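Local coordinates for protein formate dehydrogenase (Pyrobaculum aerophilum, PDB 1QP8) that binds NADPH and belongs to the D-isomer specific 2-hydroxyacid dehydrogenase family, probably acting as a formate dehydrogenase or a glyoxylate/hydroxypyruvate reductase, at residues R39-L45 with H63-I69; L51-Q55 with N281-Y285; L94-R100 with D203-V207; N166-E170 with L191-H196. All coordinates share one frame; numbering follows the deposited sequence.

How the contacts relate
From the N terminus, contact 1 closes a short loop between the start of helix 42-47 and the loop that runs from strand 54-55 to strand 75-76. Contact 2 opens inside that loop, at 51-55, and closes only at helix 268-286, so the two cross; they also touch, L45 packing on L51 and I54. The large loop of contact 2 encloses contact 3, which lays helix 83-98 against strand 205-208 of the six-stranded parallel sheet. Contact 4 is nested in turn within contact 3 and joins two successive strand-to-strand connections of that sheet. Contacts 2 and 3 lie on opposite sides of the chain's centre, their centres about 40 Å apart.

Contact 1 (R39-L45 with H63-I69)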
loop_
_atom_site.group_PDB
_atom_site.type_symbol
_atom_site.label_atom_id
_atom_site.label_comp_id
_atom_site.label_asym_id
_atom_site.label_seq_id
_atom_site.Cartn_x
_atom_site.Cartn_y
_atom_site.Cartn_z
ATOM N N ARG A 39 23.336 20.234 6.317
ATOM C CA ARG A 39 24.458 19.619 6.989
ATOM C C ARG A 39 25.356 20.795 7.361
ATOM O O ARG A 39 25.243 21.885 6.782
ATOM C CB ARG A 39 25.180 18.629 6.062
ATOM C CG ARG A 39 24.714 17.182 6.222
ATOM C CD ARG A 39 24.198 16.586 4.918
ATOM N NE ARG A 39 22.837 16.056 5.059
ATOM C CZ ARG A 39 22.528 14.837 5.504
ATOM N NH1 ARG A 39 23.486 13.985 5.856
ATOM N NH2 ARG A 39 21.254 14.471 5.608
ATOM N N ILE A 40 26.225 20.602 8.344
ATOM C CA ILE A 40 27.102 21.683 8.741
ATOM C C ILE A 40 28.333 21.068 9.364
ATOM O O ILE A 40 28.234 20.133 10.151
ATOM C CB ILE A 40 26.386 22.630 9.732
ATOM C CG1 ILE A 40 27.185 23.926 9.882
ATOM C CG2 ILE A 40 26.192 21.952 11.063
ATOM C CD1 ILE A 40 26.520 24.969 10.792
ATOM N N THR A 41 29.498 21.575 8.991
ATOM C CA THR A 41 30.745 21.039 9.514
ATOM C C THR A 41 31.270 21.869 10.668
ATOM O O THR A 41 30.826 22.996 10.896
ATOM C CB THR A 41 31.840 21.007 8.428
ATOM O OG1 THR A 41 32.157 22.347 8.031
ATOM C CG2 THR A 41 31.364 20.216 7.217
ATOM N N ALA A 42 32.227 21.310 11.396
ATOM C CA ALA A 42 32.808 22.037 12.502
ATOM C C ALA A 42 33.599 23.214 11.949
ATOM O O ALA A 42 33.789 24.214 12.643
ATOM C CB ALA A 42 33.704 21.139 13.301
ATOM N N GLU A 43 34.049 23.100 10.700
ATOM C CA GLU A 43 34.809 24.176 10.080
ATOM C C GLU A 43 33.898 25.388 9.948
ATOM O O GLU A 43 34.322 26.514 10.197
ATOM C CB GLU A 43 35.339 23.770 8.700
ATOM C CG GLU A 43 35.172 22.302 8.343
ATOM C CD GLU A 43 35.758 21.375 9.380
ATOM O OE1 GLU A 43 36.944 21.545 9.728
ATOM O OE2 GLU A 43 35.030 20.471 9.844
ATOM N N GLU A 44 32.643 25.168 9.566
ATOM C CA GLU A 44 31.708 26.283 9.438
ATOM C C GLU A 44 31.316 26.803 10.821
ATOM O O GLU A 44 31.225 28.010 11.038
ATOM C CB GLU A 44 30.441 25.859 8.694
ATOM C CG GLU A 44 30.584 25.753 7.210
ATOM C CD GLU A 44 29.543 24.829 6.611
ATOM O OE1 GLU A 44 29.507 23.633 7.022
ATOM O OE2 GLU A 44 28.763 25.290 5.734
ATOM N N LEU A 45 31.082 25.890 11.756
ATOM C CA LEU A 45 30.694 26.295 13.094
ATOM C C LEU A 45 31.714 27.195 13.781
ATOM O O LEU A 45 31.351 28.080 14.564
ATOM C CB LEU A 45 30.414 25.065 13.957
ATOM C CG LEU A 45 29.018 24.470 13.753
ATOM C CD1 LEU A 45 28.768 23.342 14.725
ATOM C CD2 LEU A 45 27.982 25.548 13.960
ATOM N N HIS A 63 22.795 13.601 12.178
ATOM C CA HIS A 63 23.939 13.907 11.330
ATOM C C HIS A 63 24.715 15.169 11.732
ATOM O O HIS A 63 25.836 15.386 11.271
ATOM C CB HIS A 63 23.491 14.039 9.882
ATOM C CG HIS A 63 22.467 15.101 9.677
ATOM N ND1 HIS A 63 21.163 14.965 10.101
ATOM C CD2 HIS A 63 22.559 16.335 9.127
ATOM C CE1 HIS A 63 20.494 16.068 9.819
ATOM N NE2 HIS A 63 21.317 16.915 9.227
ATOM N N LEU A 64 24.131 16.004 12.584
ATOM C CA LEU A 64 24.808 17.228 13.009
ATOM C C LEU A 64 25.970 16.980 13.961
ATOM O O LEU A 64 25.873 16.160 14.877
ATOM C CB LEU A 64 23.826 18.155 13.710
ATOM C CG LEU A 64 22.644 18.725 12.941
ATOM C CD1 LEU A 64 21.835 19.587 13.914
ATOM C CD2 LEU A 64 23.127 19.565 11.767
ATOM N N PRO A 65 27.074 17.721 13.781
ATOM C CA PRO A 65 28.267 17.595 14.626
ATOM C C PRO A 65 27.913 17.469 16.095
ATOM O O PRO A 65 28.409 16.590 16.785
ATOM C CB PRO A 65 29.004 18.889 14.378
ATOM C CG PRO A 65 28.666 19.219 12.985
ATOM C CD PRO A 65 27.198 18.864 12.859
ATOM N N TRP A 66 27.057 18.361 16.572
ATOM C CA TRP A 66 26.635 18.362 17.968
ATOM C C TRP A 66 27.788 18.610 18.927
ATOM O O TRP A 66 27.717 19.511 19.762
ATOM C CB TRP A 66 25.927 17.052 18.336
ATOM C CG TRP A 66 24.497 17.051 17.930
ATOM C CD1 TRP A 66 23.883 16.166 17.092
ATOM C CD2 TRP A 66 23.485 18.007 18.309
ATOM N NE1 TRP A 66 22.556 16.511 16.918
ATOM C CE2 TRP A 66 22.288 17.637 17.655
ATOM C CE3 TRP A 66 23.493 19.141 19.133
ATOM C CZ2 TRP A 66 21.091 18.359 17.800
ATOM C CZ3 TRP A 66 22.304 19.864 19.277
ATOM C CH2 TRP A 66 21.118 19.468 18.611
ATOM N N GLU A 67 28.854 17.831 18.811
ATOM C CA GLU A 67 29.978 18.019 19.708
ATOM C C GLU A 67 30.738 19.283 19.337
ATOM O O GLU A 67 31.671 19.683 20.030
ATOM C CB GLU A 67 30.916 16.800 19.697
ATOM C CG GLU A 67 31.840 16.658 18.491
ATOM C CD GLU A 67 31.144 16.126 17.244
ATOM O OE1 GLU A 67 30.365 15.154 17.360
ATOM O OE2 GLU A 67 31.388 16.670 16.141
ATOM N N SER A 68 30.328 19.922 18.246
ATOM C CA SER A 68 30.995 21.145 17.817
ATOM C C SER A 68 30.053 22.340 17.816
ATOM O O SER A 68 30.451 23.444 17.455
ATOM C CB SER A 68 31.611 20.961 16.426
ATOM O OG SER A 68 32.875 20.328 16.516
ATOM N N ILE A 69 28.807 22.107 18.219
ATOM C CA ILE A 69 27.804 23.159 18.287
ATOM C C ILE A 69 27.752 23.689 19.709
ATOM O O ILE A 69 27.350 22.971 20.622
ATOM C CB ILE A 69 26.378 22.646 17.976
ATOM C CG1 ILE A 69 26.298 22.116 16.550
ATOM C CG2 ILE A 69 25.360 23.767 18.211
ATOM C CD1 ILE A 69 25.022 21.344 16.273
#
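I40 and L45 press on L64, P65 and I69, and this is the closely packed part of a contact that buries 400 Å² in all. L45 points at the other segment and is buried; its CD1 lies against the S68 carbonyl O and CG1 of I69, itself buried. I40 runs across the P65 ring at about a right angle, with its CG2 branch 3.7 Å from P65 CD and 3.9 Å from L64 CD2. That branch lies between the backbone N and the carbonyl carbon, which turns it to the proline while CG1 extends away from the backbone N (chi1 -167°).

The solvent side is built differently. At one margin A42 CB is 3.8 Å from S68 CB, both residues partly exposed. At the other R39 is exposed, and its guanidinium lies flat over one face of the H63 ring, with centres 4.3 Å apart and planes at 16°. Bends at chi2 and chi3 bring the guanidinium over the ring, while R39 CG is 3.7 Å from H63 CD2. H63 NE2 also makes a weak hydrogen bond to S38 O, which may help hold the ring.

T41 and E44 form a capping box: E44 N donates to T41 OG1 (3.2 Å), and T41 N returns a nearly straight bond (175°) to E44 OE1, 2.8 Å away. The arrangement is thus a capped helix start laid on a loop that ends in a type I turn, W66 to I69, with the side chain of H63 about 8 Å from the bound NADPH at the margin of the cofactor site.

Contact 2 (L51-Q55 with N281-Y285)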
loop_
_atom_site.group_PDB
_atom_site.type_symbol
_atom_site.label_atom_id
_atom_site.label_comp_id
_atom_site.label_asym_id
_atom_site.label_seq_id
_atom_site.Cartn_x
_atom_site.Cartn_y
_atom_site.Cartn_z
ATOM N N LEU A 51 26.539 32.761 16.191
ATOM C CA LEU A 51 25.425 31.941 15.754
ATOM C C LEU A 51 24.596 31.644 16.995
ATOM O O LEU A 51 25.138 31.240 18.035
ATOM C CB LEU A 51 25.923 30.637 15.140
ATOM C CG LEU A 51 24.876 29.624 14.641
ATOM C CD1 LEU A 51 24.008 30.223 13.537
ATOM C CD2 LEU A 51 25.613 28.392 14.125
ATOM N N LYS A 52 23.288 31.858 16.895
ATOM C CA LYS A 52 22.413 31.616 18.032
ATOM C C LYS A 52 21.245 30.689 17.700
ATOM O O LYS A 52 20.548 30.220 18.603
ATOM C CB LYS A 52 21.899 32.949 18.557
ATOM C CG LYS A 52 23.024 33.945 18.757
ATOM C CD LYS A 52 22.538 35.258 19.327
ATOM C CE LYS A 52 23.707 36.171 19.628
ATOM N NZ LYS A 52 24.500 36.480 18.409
ATOM N N PHE A 53 21.034 30.430 16.409
ATOM C CA PHE A 53 19.952 29.551 15.976
ATOM C C PHE A 53 20.356 28.789 14.724
ATOM O O PHE A 53 21.046 29.328 13.879
ATOM C CB PHE A 53 18.690 30.364 15.685
ATOM C CG PHE A 53 17.503 29.521 15.264
ATOM C CD1 PHE A 53 16.874 28.671 16.170
ATOM C CD2 PHE A 53 16.991 29.602 13.965
ATOM C CE1 PHE A 53 15.751 27.923 15.790
ATOM C CE2 PHE A 53 15.874 28.856 13.588
ATOM C CZ PHE A 53 15.257 28.020 14.502
ATOM N N ILE A 54 19.941 27.534 14.615
ATOM C CA ILE A 54 20.259 26.727 13.444
ATOM C C ILE A 54 19.034 25.946 12.999
ATOM O O ILE A 54 18.618 24.997 13.676
ATOM C CB ILE A 54 21.390 25.720 13.719
ATOM C CG1 ILE A 54 22.715 26.463 13.948
ATOM C CG2 ILE A 54 21.548 24.779 12.542
ATOM C CD1 ILE A 54 23.906 25.537 14.254
ATOM N N GLN A 55 18.451 26.353 11.872
ATOM C CA GLN A 55 17.283 25.681 11.325
ATOM C C GLN A 55 17.759 24.658 10.322
ATOM O O GLN A 55 18.413 25.010 9.333
ATOM C CB GLN A 55 16.364 26.661 10.602
ATOM C CG GLN A 55 15.162 25.991 9.928
ATOM C CD GLN A 55 14.223 25.349 10.937
ATOM O OE1 GLN A 55 13.655 26.039 11.795
ATOM N NE2 GLN A 55 14.057 24.026 10.847
ATOM N N ASN A 281 9.547 28.373 9.706
ATOM C CA ASN A 281 9.868 28.218 11.110
ATOM C C ASN A 281 10.951 29.191 11.530
ATOM O O ASN A 281 10.974 29.703 12.656
ATOM C CB ASN A 281 10.329 26.794 11.372
ATOM C CG ASN A 281 10.320 26.450 12.844
ATOM O OD1 ASN A 281 9.299 26.600 13.515
ATOM N ND2 ASN A 281 11.458 25.990 13.357
ATOM N N LEU A 282 11.851 29.443 10.602
ATOM C CA LEU A 282 12.964 30.323 10.845
ATOM C C LEU A 282 12.453 31.747 11.010
ATOM O O LEU A 282 12.935 32.505 11.856
ATOM C CB LEU A 282 13.912 30.195 9.664
ATOM C CG LEU A 282 15.248 30.900 9.609
ATOM C CD1 LEU A 282 15.844 30.926 10.972
ATOM C CD2 LEU A 282 16.152 30.165 8.603
ATOM N N ILE A 283 11.454 32.099 10.211
ATOM C CA ILE A 283 10.880 33.431 10.253
ATOM C C ILE A 283 10.138 33.688 11.554
ATOM O O ILE A 283 10.194 34.804 12.090
ATOM C CB ILE A 283 9.941 33.656 9.057
ATOM C CG1 ILE A 283 10.766 33.663 7.774
ATOM C CG2 ILE A 283 9.205 34.965 9.200
ATOM C CD1 ILE A 283 9.942 33.683 6.528
ATOM N N THR A 284 9.437 32.672 12.069
ATOM C CA THR A 284 8.732 32.875 13.328
ATOM C C THR A 284 9.776 33.037 14.418
ATOM O O THR A 284 9.547 33.712 15.418
ATOM C CB THR A 284 7.776 31.722 13.700
ATOM O OG1 THR A 284 8.108 31.249 15.011
ATOM C CG2 THR A 284 7.836 30.598 12.680
ATOM N N TYR A 285 10.931 32.418 14.230
ATOM C CA TYR A 285 11.987 32.593 15.201
ATOM C C TYR A 285 12.428 34.048 15.067
ATOM O O TYR A 285 12.545 34.774 16.050
ATOM C CB TYR A 285 13.176 31.703 14.892
ATOM C CG TYR A 285 14.432 32.204 15.563
ATOM C CD1 TYR A 285 14.678 31.938 16.908
ATOM C CD2 TYR A 285 15.345 32.998 14.865
ATOM C CE1 TYR A 285 15.794 32.448 17.546
ATOM C CE2 TYR A 285 16.459 33.513 15.487
ATOM C CZ TYR A 285 16.681 33.236 16.830
ATOM O OH TYR A 285 17.792 33.742 17.460
#
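Strand 54-55 comes nearest to helix 281-285 at Q55 and L282, whose CA atoms are 6.4 Å apart, and the backbones diverge to 8.6 Å between the CA atoms of F53 and Y285. Extended geometry aims F53 and Q55 at the helix and I54 away from it.

The F53 and Y285 rings stack face to face, centroids 4.2 Å apart and planes at 6°, their side chains running past each other in opposite directions. F53 CG is anti to the backbone N, which sends the ring out over Y285 and leaves F53 CB above the tyrosine ring as well, 4.0 Å from its centroid, a CH-pi contact. L282 supplies the border: its CD1 lies at the edge of the F53 ring, and its CD2 is 4.0 Å from Q55 CB.

The polar link is N281 ND2 to Q55 OE1, 2.7 Å long and close to straight (169°). The amide planes stand 77° apart, with the acceptor near the plane of the N281 amide. N281 OD1 accepts from R292 N, so the asparagine is held at both ends.

The contact is buried. F53, Q55 and N281 all touch A76 of strand 75-76, which pairs with strand 54-55, whereas L51 and I54 turn to L45 of helix 42-47; helix 268-286 therefore packs against this small parallel sheet.

Contact 3 (L94-R100 with D203-V207)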
loop_
_atom_site.group_PDB
_atom_site.type_symbol
_atom_site.label_atom_id
_atom_site.label_comp_id
_atom_site.label_asym_id
_atom_site.label_seq_id
_atom_site.Cartn_x
_atom_site.Cartn_y
_atom_site.Cartn_z
ATOM N N LEU A 94 5.629 -1.719 2.860
ATOM C CA LEU A 94 5.049 -2.807 3.618
ATOM C C LEU A 94 4.205 -3.738 2.752
ATOM O O LEU A 94 4.445 -4.946 2.693
ATOM C CB LEU A 94 4.197 -2.232 4.744
ATOM C CG LEU A 94 3.262 -3.205 5.461
ATOM C CD1 LEU A 94 4.077 -4.302 6.129
ATOM C CD2 LEU A 94 2.422 -2.434 6.482
ATOM N N LEU A 95 3.219 -3.170 2.075
ATOM C CA LEU A 95 2.321 -3.961 1.256
ATOM C C LEU A 95 2.961 -4.713 0.084
ATOM O O LEU A 95 2.502 -5.792 -0.269
ATOM C CB LEU A 95 1.189 -3.070 0.725
ATOM C CG LEU A 95 0.386 -2.229 1.726
ATOM C CD1 LEU A 95 -0.756 -1.540 1.012
ATOM C CD2 LEU A 95 -0.146 -3.118 2.812
ATOM N N ALA A 96 4.004 -4.154 -0.527
ATOM C CA ALA A 96 4.636 -4.812 -1.670
ATOM C C ALA A 96 5.074 -6.219 -1.318
ATOM O O ALA A 96 4.743 -7.172 -2.023
ATOM C CB ALA A 96 5.824 -4.006 -2.179
ATOM N N PRO A 97 5.850 -6.369 -0.234
ATOM C CA PRO A 97 6.306 -7.699 0.179
ATOM C C PRO A 97 5.215 -8.427 0.969
ATOM O O PRO A 97 5.041 -9.644 0.837
ATOM C CB PRO A 97 7.520 -7.416 1.077
ATOM C CG PRO A 97 7.723 -5.914 1.035
ATOM C CD PRO A 97 6.427 -5.314 0.618
ATOM N N TYR A 98 4.489 -7.676 1.799
ATOM C CA TYR A 98 3.442 -8.257 2.633
ATOM C C TYR A 98 2.374 -8.976 1.834
ATOM O O TYR A 98 2.141 -10.153 2.044
ATOM C CB TYR A 98 2.773 -7.190 3.490
ATOM C CG TYR A 98 1.971 -7.758 4.642
ATOM C CD1 TYR A 98 2.593 -8.126 5.828
ATOM C CD2 TYR A 98 0.592 -7.924 4.543
ATOM C CE1 TYR A 98 1.864 -8.644 6.890
ATOM C CE2 TYR A 98 -0.148 -8.444 5.594
ATOM C CZ TYR A 98 0.490 -8.805 6.770
ATOM O OH TYR A 98 -0.235 -9.356 7.818
ATOM N N LYS A 99 1.713 -8.273 0.928
ATOM C CA LYS A 99 0.681 -8.920 0.131
ATOM C C LYS A 99 1.305 -9.799 -0.958
ATOM O O LYS A 99 0.615 -10.254 -1.886
ATOM C CB LYS A 99 -0.255 -7.872 -0.482
ATOM C CG LYS A 99 -0.928 -6.979 0.544
ATOM C CD LYS A 99 -1.891 -7.744 1.425
ATOM C CE LYS A 99 -3.230 -7.948 0.735
ATOM N NZ LYS A 99 -4.134 -8.858 1.514
ATOM N N ARG A 100 2.616 -10.018 -0.837
ATOM C CA ARG A 100 3.360 -10.865 -1.766
ATOM C C ARG A 100 3.294 -10.403 -3.233
ATOM O O ARG A 100 3.388 -11.221 -4.158
ATOM C CB ARG A 100 2.826 -12.293 -1.654
ATOM C CG ARG A 100 2.460 -12.725 -0.220
ATOM C CD ARG A 100 3.607 -13.389 0.531
ATOM N NE ARG A 100 4.035 -12.643 1.711
ATOM C CZ ARG A 100 4.174 -13.181 2.923
ATOM N NH1 ARG A 100 3.907 -14.474 3.121
ATOM N NH2 ARG A 100 4.604 -12.443 3.942
ATOM N N ASP A 203 7.379 -15.300 9.905
ATOM C CA ASP A 203 6.852 -14.909 8.616
ATOM C C ASP A 203 6.746 -13.380 8.457
ATOM O O ASP A 203 6.372 -12.875 7.396
ATOM C CB ASP A 203 5.484 -15.556 8.473
ATOM C CG ASP A 203 4.774 -15.126 7.239
ATOM O OD1 ASP A 203 5.300 -15.394 6.139
ATOM O OD2 ASP A 203 3.693 -14.517 7.375
ATOM N N ALA A 204 7.110 -12.653 9.510
ATOM C CA ALA A 204 7.012 -11.193 9.541
ATOM C C ALA A 204 7.765 -10.370 8.505
ATOM O O ALA A 204 8.750 -10.805 7.909
ATOM C CB ALA A 204 7.374 -10.684 10.930
ATOM N N VAL A 205 7.269 -9.148 8.344
ATOM C CA VAL A 205 7.777 -8.142 7.430
ATOM C C VAL A 205 8.158 -6.927 8.266
ATOM O O VAL A 205 7.283 -6.266 8.808
ATOM C CB VAL A 205 6.667 -7.667 6.491
ATOM C CG1 VAL A 205 7.137 -6.454 5.702
ATOM C CG2 VAL A 205 6.227 -8.789 5.587
ATOM N N PHE A 206 9.441 -6.615 8.365
ATOM C CA PHE A 206 9.869 -5.462 9.150
ATOM C C PHE A 206 10.215 -4.316 8.215
ATOM O O PHE A 206 11.144 -4.423 7.426
ATOM C CB PHE A 206 11.113 -5.810 9.964
ATOM C CG PHE A 206 11.520 -4.740 10.922
ATOM C CD1 PHE A 206 11.166 -4.819 12.261
ATOM C CD2 PHE A 206 12.232 -3.629 10.483
ATOM C CE1 PHE A 206 11.516 -3.803 13.153
ATOM C CE2 PHE A 206 12.588 -2.605 11.364
ATOM C CZ PHE A 206 12.228 -2.694 12.700
ATOM N N VAL A 207 9.486 -3.214 8.308
ATOM C CA VAL A 207 9.755 -2.056 7.466
ATOM C C VAL A 207 10.500 -0.930 8.210
ATOM O O VAL A 207 10.019 -0.436 9.228
ATOM C CB VAL A 207 8.440 -1.480 6.927
ATOM C CG1 VAL A 207 8.703 -0.173 6.194
ATOM C CG2 VAL A 207 7.766 -2.502 6.022
#
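Apolar packing between L94 and Y98 on the helix and V205 and V207 on the strand makes most of this contact. The axes of 94-98 and 205-207 run nearly antiparallel, at 160°, with a closest approach of 9.0 Å. L94 CD1 lies 3.8 Å from V205 CG1, while L94 CB meets V207 CG2, also at 3.8 Å, the side chains of L94 and V207 crossing at about a right angle. V205 uses its other branch on the tyrosine: CG2 is 3.7 Å from Y98 CD1, near the ring plane, so the valine touches an edge.

A charged pair lies beyond the C-terminal end of helix 94-98, beside the start of strand 205-207. R100 NH1 and D203 OD1 form a salt bridge with a weak, 3.4 Å hydrogen bond; guanidinium and carboxylate planes stand 75° apart, so the two groups do not pair flat. D203 is poorly ordered, and its OD2 has a salt bridge with R176.

Hydrogen bonds to carbonyls orient the polar ends. R100 NE donates to P97 O (3.3 Å, 164° at the hydrogen), in the carbonyl plane and close to the guanidinium plane, after the arginine chain has bent at chi2 and chi3. Y98 OH bonds to L121 O.

On other faces of the helix, L95 packs on A92 of the second subunit, and A96 on A96 of that subunit. The contact is a helix laid on the parallel sheet of a Rossmann-type domain, with V207 two residues before V209, which binds NADPH.

Contact 4 (N166-E170 with L191-H196); sequences NSLEE and LVKYQH
L168 projects between L191, V192 and H196, and its two methyl branches divide the work. CG sits between the backbone N and the carbonyl carbon (chi1 68°), which turns the fork to the other segment. CD1 takes one side, 3.7 Å from H196 CG and 3.8 Å from V192 CG2, approaching the imidazole obliquely. CD2 packs on CG and CD1 of L191; the two leucines slide past each other in opposite directions.

The E169 side chain passes near the CD2/NE2 edge of the same ring, though its exact fit is doubtful. Its carboxylate is turned 61° to the imidazole; OE2 is 3.6 Å from H196 NE2, and the two are not bonded.

The ring's rotation is probably restrained from its own segment. H196 ND1 lies 2.7 Å from N of K193, the N-cap residue of helix 194-197, in a bent bond tilted 31° from the ring plane, with K193 O a weak alternative partner.

E169 also touches L199, and V192 pairs by its backbone with V214 and D216. Lying partly exposed, the contact joins two successive connections of the Rossmann-type sheet, one leading to strand 177-180 and the other to strand 205-208, with the side chain of L191 about 6 Å from the bound NADPH, at the edge of the dinucleotide site.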
loop_
_atom_site.group_PDB
_atom_site.type_symbol
_atom_site.label_atom_id
_atom_site.label_comp_id
_atom_site.label_asym_id
_atom_site.label_seq_id
_atom_site.Cartn_x
_atom_site.Cartn_y
_atom_site.Cartn_z
ATOM N N ASN A 166 5.522 1.184 25.903
ATOM C CA ASN A 166 6.754 1.899 26.206
ATOM C C ASN A 166 7.884 0.885 26.133
ATOM O O ASN A 166 8.983 1.119 26.637
ATOM C CB ASN A 166 6.701 2.536 27.599
ATOM C CG ASN A 166 6.495 1.517 28.693
ATOM O OD1 ASN A 166 5.383 1.030 28.901
ATOM N ND2 ASN A 166 7.572 1.177 29.395
ATOM N N SER A 167 7.592 -0.254 25.513
ATOM C CA SER A 167 8.577 -1.314 25.325
ATOM C C SER A 167 8.542 -1.769 23.869
ATOM O O SER A 167 7.551 -2.348 23.412
ATOM C CB SER A 167 8.295 -2.498 26.254
ATOM O OG SER A 167 6.989 -3.006 26.055
ATOM N N LEU A 168 9.615 -1.484 23.136
ATOM C CA LEU A 168 9.691 -1.878 21.731
ATOM C C LEU A 168 9.344 -3.359 21.640
ATOM O O LEU A 168 8.596 -3.774 20.748
ATOM C CB LEU A 168 11.101 -1.644 21.162
ATOM C CG LEU A 168 12.271 -2.507 21.673
ATOM C CD1 LEU A 168 12.996 -3.156 20.510
ATOM C CD2 LEU A 168 13.235 -1.656 22.477
ATOM N N GLU A 169 9.882 -4.138 22.581
ATOM C CA GLU A 169 9.648 -5.579 22.647
ATOM C C GLU A 169 8.167 -5.900 22.576
ATOM O O GLU A 169 7.708 -6.566 21.656
ATOM C CB GLU A 169 10.241 -6.155 23.931
ATOM C CG GLU A 169 11.752 -6.248 23.915
ATOM C CD GLU A 169 12.316 -7.018 25.104
ATOM O OE1 GLU A 169 11.727 -8.064 25.470
ATOM O OE2 GLU A 169 13.352 -6.586 25.660
ATOM N N GLU A 170 7.417 -5.432 23.558
ATOM C CA GLU A 170 5.985 -5.670 23.567
ATOM C C GLU A 170 5.366 -4.760 22.522
ATOM O O GLU A 170 4.903 -3.665 22.833
ATOM C CB GLU A 170 5.405 -5.369 24.956
ATOM C CG GLU A 170 3.878 -5.419 25.041
ATOM C CD GLU A 170 3.300 -6.746 24.571
ATOM O OE1 GLU A 170 3.634 -7.791 25.180
ATOM O OE2 GLU A 170 2.513 -6.739 23.595
ATOM N N LEU A 191 18.734 0.067 19.327
ATOM C CA LEU A 191 17.599 -0.238 20.181
ATOM C C LEU A 191 16.996 -1.595 19.857
ATOM O O LEU A 191 16.905 -2.464 20.724
ATOM C CB LEU A 191 16.530 0.841 20.028
ATOM C CG LEU A 191 15.252 0.539 20.801
ATOM C CD1 LEU A 191 15.553 0.718 22.268
ATOM C CD2 LEU A 191 14.120 1.449 20.355
ATOM N N VAL A 192 16.556 -1.755 18.613
ATOM C CA VAL A 192 15.968 -3.013 18.165
ATOM C C VAL A 192 17.109 -3.977 17.936
ATOM O O VAL A 192 18.028 -3.673 17.174
ATOM C CB VAL A 192 15.219 -2.858 16.833
ATOM C CG1 VAL A 192 14.815 -4.212 16.323
ATOM C CG2 VAL A 192 13.991 -1.974 17.009
ATOM N N LYS A 193 17.053 -5.132 18.594
ATOM C CA LYS A 193 18.106 -6.131 18.451
ATOM C C LYS A 193 17.566 -7.495 18.033
ATOM O O LYS A 193 16.358 -7.755 18.128
ATOM C CB LYS A 193 18.904 -6.256 19.752
ATOM C CG LYS A 193 19.503 -4.935 20.202
ATOM C CD LYS A 193 20.725 -5.120 21.099
ATOM N N TYR A 194 18.472 -8.354 17.558
ATOM C CA TYR A 194 18.112 -9.692 17.105
ATOM C C TYR A 194 17.025 -10.311 17.978
ATOM O O TYR A 194 15.972 -10.737 17.497
ATOM C CB TYR A 194 19.343 -10.602 17.109
ATOM C CG TYR A 194 18.980 -12.028 16.796
ATOM C CD1 TYR A 194 18.635 -12.414 15.503
ATOM C CD2 TYR A 194 18.875 -12.969 17.813
ATOM C CE1 TYR A 194 18.186 -13.698 15.233
ATOM C CE2 TYR A 194 18.427 -14.252 17.556
ATOM C CZ TYR A 194 18.083 -14.611 16.268
ATOM O OH TYR A 194 17.628 -15.883 16.031
ATOM N N GLN A 195 17.308 -10.358 19.273
ATOM C CA GLN A 195 16.395 -10.908 20.262
ATOM C C GLN A 195 14.994 -10.329 20.129
ATOM O O GLN A 195 14.008 -11.061 20.190
ATOM C CB GLN A 195 16.965 -10.631 21.647
ATOM C CG GLN A 195 17.889 -9.425 21.650
ATOM C CD GLN A 195 18.756 -9.348 22.882
ATOM O OE1 GLN A 195 18.254 -9.221 24.000
ATOM N NE2 GLN A 195 20.070 -9.420 22.686
ATOM N N HIS A 196 14.908 -9.015 19.935
ATOM C CA HIS A 196 13.616 -8.348 19.799
ATOM C C HIS A 196 12.960 -8.735 18.483
ATOM O O HIS A 196 11.798 -9.155 18.459
ATOM C CB HIS A 196 13.791 -6.838 19.886
ATOM C CG HIS A 196 14.689 -6.411 21.002
ATOM N ND1 HIS A 196 16.049 -6.240 20.842
ATOM C CD2 HIS A 196 14.434 -6.176 22.310
ATOM C CE1 HIS A 196 16.591 -5.918 22.002
ATOM N NE2 HIS A 196 15.633 -5.873 22.910
#